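Local coordinates for protein putative NADPH-dependent oxidoreductase (Desulfitobacterium hafniense DCB-2, PDB 3DB2) that probably catalyses NADPH-dependent oxidation or reduction of a substrate not yet identified, as a two-domain enzyme of the GFO/IDH/MocA type, at residues 7-12 and 65-70; 71-76 and 94-99. All blocks are in the same frame, centred on the assembly; numbering follows the deposited sequence.

Overall arrangement
Contacts 1 and 2 lie side by side in the parallel sheet of the Rossmann domain, their centres about 14 Å apart. Strand 69-72 serves both: its start pairs with strand 6-11 in contact 1, and its end pairs with strand 92-96 in contact 2. Along the chain they come in series, contact 1 closing at V70 and contact 2 opening at I71. Backbone bonds from I71 N to A9 O and from Y94 N to V70 O sew the two together. The sheet thus runs unbroken through three adjacent strands, whose C-terminal ends carry the loops that in this fold usually meet the dinucleotide; there G12 O and T73 OG1 are hydrogen-bonded.

Contact 1 of 2, residues 7-12 and 65-70; sequences GVAAIG and EDVEMV
G7 O draws two backbone donors from segment 65-70, E68 N at 2.7 Å and M69 N at 3.0 Å, where strand 69-72 joins strand 6-11 in the parallel sheet of the Rossmann fold. The two donors differ in approach: M69 N lies nearly along the C=O axis, whereas E68 N is tilted 32° from the carbonyl plane. Two residues on, A9 N donates to M69 O and continues the parallel ladder. The carboxylate of E68 adds a grip from its side chain, with OE2 receiving G7 N at 3.2 Å on its anti side, 34° out of the carboxylate plane. CG of E68 stands anti to the carbonyl carbon (chi1 -50°) and the chain runs extended to CD, which carries the acid along to the start of strand 6-11. The same OE2 forms a salt bridge with R315, a pairing that would be expected to stabilise the negative charge.

G7 also lets the backbones close up, its CA lying 3.2 Å from D66 O in a CA-H...O contact; a CB at this position would run into that oxygen. On one face of the sheet V8 and M69, a selenomethionine, lie alongside and point the same way, the bend at chi3 bringing CE to 3.7 Å from V8 CG1. Helix 302-316 covers M69 on this face. The other face carries A9, whose methyl rests against both branches of V67, and V70, with helices 58-62 and 79-88 packed over I11. I11 and V70 cross obliquely, and their closest approach is from methyl to methyl, I11 CD1 lying 3.6 Å from V70 CG1.

Contact 2 of 2, residues 71-76 and 94-99; sequences IITVPN and YVEKPI
The backbones of 71-76 and 94-99 run in parallel register, I71 beside Y94 and I72 beside V95, with I72 N donating to Y94 O at 2.8 Å and E96 N to I72 O at 3.1 Å. They form the two strand ends of a right-handed beta-alpha-beta unit whose helix, 79-88, packs over the face bearing I72 and V95. On that face the two side chains meet branch to branch, I72 CG2 lying 3.9 Å from V95 CG2; both methyls are anti to their backbone N. On the face of I71 and Y94, the ring of Y94 is swung out with CG anti to the backbone N (chi1 177°), and its CD1 receives I71 CG2 obliquely at 3.9 Å. The hydroxyl of Y94 reaches on to E306.

Just beyond strand 69-72 the segments begin to spread, and T73 CG2 lies 4.1 Å from the CG of E96, the last residue of its strand. E96 folds back at chi2, its OE1 accepting K97 N at 2.7 Å while OE2 takes the indole N-H of W16. Farther along, the flat amide of N76 lies against CG and CD of the P98 ring, with ND2 at 3.4 Å from P98 CG, the two side chains crossing at about a right angle. The peptide bond before P98 is cis. An alanine at N76 would probably leave the CG and CD of P98 without this amide cover and open a gap between the two loops. The chemistry therefore changes along the contact: aliphatic and aromatic groups flank the hydrogen-bonded strands, whereas the polar T73, E96 and N76 come in at and beyond the strand ends, with P98 among them, consistent with a cofactor-facing rim of the fold.

Contact 1 of 2, residues 7-12 and 65-70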
loop_
_atom_site.group_PDB
_atom_site.type_symbol
_atom_site.label_atom_id
_atom_site.label_comp_id
_atom_site.label_asym_id
_atom_site.label_seq_id
_atom_site.Cartn_x
_atom_site.Cartn_y
_atom_site.Cartn_z
ATOM N N GLY C 7 6.299 -37.985 -19.911
ATOM C CA GLY C 7 7.634 -37.683 -20.383
ATOM C C GLY C 7 7.843 -36.212 -20.687
ATOM O O GLY C 7 7.117 -35.613 -21.480
ATOM N N VAL C 8 8.864 -35.613 -20.077
ATOM C CA VAL C 8 9.058 -34.170 -20.219
ATOM C C VAL C 8 10.440 -33.857 -20.749
ATOM O O VAL C 8 11.375 -34.653 -20.563
ATOM C CB VAL C 8 8.786 -33.444 -18.883
ATOM C CG1 VAL C 8 7.369 -33.794 -18.421
ATOM C CG2 VAL C 8 9.780 -33.787 -17.798
ATOM N N ALA C 9 10.561 -32.733 -21.427
ATOM C CA ALA C 9 11.842 -32.221 -21.920
ATOM C C ALA C 9 12.023 -30.789 -21.406
ATOM O O ALA C 9 11.050 -30.038 -21.466
ATOM C CB ALA C 9 11.994 -32.164 -23.422
ATOM N N ALA C 10 13.232 -30.479 -20.978
ATOM C CA ALA C 10 13.627 -29.176 -20.489
ATOM C C ALA C 10 14.215 -28.389 -21.661
ATOM O O ALA C 10 15.165 -28.812 -22.293
ATOM C CB ALA C 10 14.609 -29.207 -19.319
ATOM N N ILE C 11 13.616 -27.252 -21.957
ATOM C CA ILE C 11 14.128 -26.329 -22.954
ATOM C C ILE C 11 14.520 -25.002 -22.326
ATOM O O ILE C 11 13.691 -24.284 -21.760
ATOM C CB ILE C 11 13.098 -26.169 -24.087
ATOM C CG1 ILE C 11 12.923 -27.478 -24.862
ATOM C CG2 ILE C 11 13.490 -25.033 -25.001
ATOM C CD1 ILE C 11 11.625 -27.577 -25.621
ATOM N N GLY C 12 15.815 -24.683 -22.416
ATOM C CA GLY C 12 16.336 -23.435 -21.846
ATOM C C GLY C 12 17.024 -23.846 -20.550
ATOM O O GLY C 12 16.405 -24.136 -19.519
ATOM N N GLU C 65 9.067 -39.492 -29.174
ATOM C CA GLU C 65 7.658 -39.771 -28.976
ATOM C C GLU C 65 7.339 -39.863 -27.491
ATOM O O GLU C 65 6.184 -39.728 -27.094
ATOM C CB GLU C 65 7.290 -41.046 -29.756
ATOM C CG GLU C 65 7.719 -40.964 -31.225
ATOM C CD GLU C 65 6.716 -41.550 -32.200
ATOM O OE1 GLU C 65 5.653 -42.036 -31.756
ATOM O OE2 GLU C 65 7.000 -41.529 -33.428
ATOM N N ASP C 66 8.355 -40.071 -26.658
ATOM C CA ASP C 66 8.161 -40.154 -25.220
ATOM C C ASP C 66 8.304 -38.753 -24.614
ATOM O O ASP C 66 8.116 -38.559 -23.416
ATOM C CB ASP C 66 9.080 -41.172 -24.545
ATOM C CG ASP C 66 10.540 -41.089 -24.915
ATOM O OD1 ASP C 66 10.849 -40.371 -25.885
ATOM O OD2 ASP C 66 11.359 -41.750 -24.228
ATOM N N VAL C 67 8.603 -37.746 -25.431
ATOM C CA VAL C 67 8.461 -36.375 -24.900
ATOM C C VAL C 67 7.008 -35.939 -25.111
ATOM O O VAL C 67 6.624 -35.712 -26.252
ATOM C CB VAL C 67 9.439 -35.388 -25.533
ATOM C CG1 VAL C 67 9.035 -33.944 -25.251
ATOM C CG2 VAL C 67 10.823 -35.660 -24.974
ATOM N N GLU C 68 6.254 -35.869 -24.013
ATOM C CA GLU C 68 4.845 -35.507 -24.092
ATOM C C GLU C 68 4.636 -34.013 -23.787
ATOM O O GLU C 68 3.682 -33.418 -24.298
ATOM C CB GLU C 68 3.993 -36.362 -23.152
ATOM C CG GLU C 68 4.245 -37.858 -23.281
ATOM C CD GLU C 68 3.342 -38.667 -22.376
ATOM O OE1 GLU C 68 2.114 -38.623 -22.612
ATOM O OE2 GLU C 68 3.858 -39.343 -21.461
HETATM N N MSE C 69 5.504 -33.480 -22.946
HETATM C CA MSE C 69 5.373 -32.108 -22.465
HETATM C C MSE C 69 6.761 -31.454 -22.476
HETATM O O MSE C 69 7.760 -32.085 -22.106
HETATM C CB MSE C 69 4.928 -32.087 -20.993
HETATM C CG MSE C 69 4.754 -30.671 -20.434
HETATM SE SE MSE C 69 4.882 -30.583 -18.482
HETATM C CE MSE C 69 4.033 -32.246 -18.027
ATOM N N VAL C 70 6.812 -30.192 -22.861
ATOM C CA VAL C 70 8.044 -29.415 -22.726
ATOM C C VAL C 70 7.909 -28.409 -21.577
ATOM O O VAL C 70 6.848 -27.867 -21.295
ATOM C CB VAL C 70 8.420 -28.670 -24.010
ATOM C CG1 VAL C 70 8.723 -29.655 -25.145
ATOM C CG2 VAL C 70 7.306 -27.728 -24.455
#

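Contact 2 of 2, residues 71-76 and 94-99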
loop_
_atom_site.group_PDB
_atom_site.type_symbol
_atom_site.label_atom_id
_atom_site.label_comp_id
_atom_site.label_asym_id
_atom_site.label_seq_id
_atom_site.Cartn_x
_atom_site.Cartn_y
_atom_site.Cartn_z
ATOM N N ILE C 71 9.051 -28.161 -20.943
ATOM C CA ILE C 71 9.172 -27.230 -19.812
ATOM C C ILE C 71 10.101 -26.112 -20.257
ATOM O O ILE C 71 11.328 -26.276 -20.311
ATOM C CB ILE C 71 9.649 -28.005 -18.586
ATOM C CG1 ILE C 71 8.621 -29.085 -18.163
ATOM C CG2 ILE C 71 9.985 -27.071 -17.424
ATOM C CD1 ILE C 71 9.119 -30.042 -17.130
ATOM N N ILE C 72 9.529 -24.978 -20.640
ATOM C CA ILE C 72 10.186 -23.886 -21.325
ATOM C C ILE C 72 10.613 -22.800 -20.351
ATOM O O ILE C 72 9.774 -22.100 -19.777
ATOM C CB ILE C 72 9.272 -23.283 -22.420
ATOM C CG1 ILE C 72 8.884 -24.355 -23.442
ATOM C CG2 ILE C 72 9.858 -22.058 -23.106
ATOM C CD1 ILE C 72 7.801 -23.933 -24.410
ATOM N N THR C 73 11.910 -22.669 -20.178
ATOM C CA THR C 73 12.530 -21.689 -19.294
ATOM C C THR C 73 13.558 -20.871 -20.076
ATOM O O THR C 73 14.690 -20.724 -19.632
ATOM C CB THR C 73 13.200 -22.356 -18.085
ATOM O OG1 THR C 73 14.088 -23.393 -18.491
ATOM C CG2 THR C 73 12.209 -23.109 -17.181
ATOM N N VAL C 74 13.149 -20.386 -21.224
ATOM C CA VAL C 74 13.936 -19.564 -22.135
ATOM C C VAL C 74 13.596 -18.096 -21.914
ATOM O O VAL C 74 12.600 -17.872 -21.204
ATOM C CB VAL C 74 13.644 -19.968 -23.584
ATOM C CG1 VAL C 74 13.850 -21.460 -23.799
ATOM C CG2 VAL C 74 12.210 -19.560 -23.930
ATOM N N PRO C 75 14.346 -17.154 -22.458
ATOM C CA PRO C 75 14.004 -15.748 -22.252
ATOM C C PRO C 75 12.616 -15.343 -22.733
ATOM O O PRO C 75 12.155 -15.860 -23.741
ATOM C CB PRO C 75 15.018 -14.984 -23.124
ATOM C CG PRO C 75 16.132 -15.933 -23.382
ATOM C CD PRO C 75 15.569 -17.311 -23.273
ATOM N N ASN C 76 11.981 -14.397 -22.021
ATOM C CA ASN C 76 10.596 -14.048 -22.290
ATOM C C ASN C 76 10.269 -13.745 -23.744
ATOM O O ASN C 76 9.113 -13.941 -24.146
ATOM C CB ASN C 76 10.144 -12.802 -21.481
ATOM C CG ASN C 76 10.194 -13.208 -20.005
ATOM O OD1 ASN C 76 10.092 -14.405 -19.692
ATOM N ND2 ASN C 76 10.381 -12.240 -19.115
ATOM N N TYR C 94 4.443 -26.390 -20.813
ATOM C CA TYR C 94 4.698 -25.614 -19.599
ATOM C C TYR C 94 5.643 -24.482 -20.042
ATOM O O TYR C 94 6.707 -24.700 -20.623
ATOM C CB TYR C 94 5.187 -26.473 -18.423
ATOM C CG TYR C 94 5.492 -25.601 -17.220
ATOM C CD1 TYR C 94 6.743 -25.017 -17.031
ATOM C CD2 TYR C 94 4.518 -25.348 -16.271
ATOM C CE1 TYR C 94 7.052 -24.218 -15.969
ATOM C CE2 TYR C 94 4.803 -24.540 -15.175
ATOM C CZ TYR C 94 6.058 -23.996 -15.036
ATOM O OH TYR C 94 6.384 -23.187 -13.973
ATOM N N VAL C 95 5.266 -23.248 -19.717
ATOM C CA VAL C 95 6.139 -22.104 -19.906
ATOM C C VAL C 95 6.179 -21.280 -18.604
ATOM O O VAL C 95 5.197 -21.130 -17.872
ATOM C CB VAL C 95 5.786 -21.250 -21.127
ATOM C CG1 VAL C 95 4.479 -20.511 -20.993
ATOM C CG2 VAL C 95 6.901 -20.241 -21.430
ATOM N N GLU C 96 7.373 -20.774 -18.293
ATOM C CA GLU C 96 7.538 -19.969 -17.099
ATOM C C GLU C 96 6.817 -18.641 -17.313
ATOM O O GLU C 96 6.557 -18.179 -18.421
ATOM C CB GLU C 96 8.977 -19.601 -16.777
ATOM C CG GLU C 96 9.524 -20.392 -15.605
ATOM C CD GLU C 96 8.674 -20.211 -14.361
ATOM O OE1 GLU C 96 7.891 -19.247 -14.218
ATOM O OE2 GLU C 96 8.807 -21.107 -13.500
ATOM N N LYS C 97 6.506 -17.998 -16.192
ATOM C CA LYS C 97 5.839 -16.733 -16.213
ATOM C C LYS C 97 6.669 -15.534 -16.762
ATOM O O LYS C 97 7.914 -15.732 -16.527
ATOM C CB LYS C 97 5.290 -16.230 -14.881
ATOM C CG LYS C 97 6.094 -16.571 -13.665
ATOM C CD LYS C 97 7.519 -16.063 -13.639
ATOM C CE LYS C 97 7.554 -14.550 -13.452
ATOM N NZ LYS C 97 8.765 -14.226 -12.621
ATOM N N PRO C 98 6.363 -14.368 -17.355
ATOM C CA PRO C 98 5.176 -13.656 -17.995
ATOM C C PRO C 98 5.070 -14.651 -19.163
ATOM O O PRO C 98 6.145 -15.137 -19.555
ATOM C CB PRO C 98 5.573 -12.267 -18.286
ATOM C CG PRO C 98 7.055 -12.356 -18.431
ATOM C CD PRO C 98 7.511 -13.428 -17.493
ATOM N N ILE C 99 3.876 -14.879 -19.643
ATOM C CA ILE C 99 3.652 -15.571 -20.910
ATOM C C ILE C 99 4.566 -14.997 -21.974
ATOM O O ILE C 99 5.158 -15.740 -22.771
ATOM C CB ILE C 99 2.179 -15.479 -21.302
ATOM C CG1 ILE C 99 1.914 -16.080 -22.682
ATOM C CG2 ILE C 99 1.633 -14.065 -21.283
ATOM C CD1 ILE C 99 0.440 -16.394 -22.886
#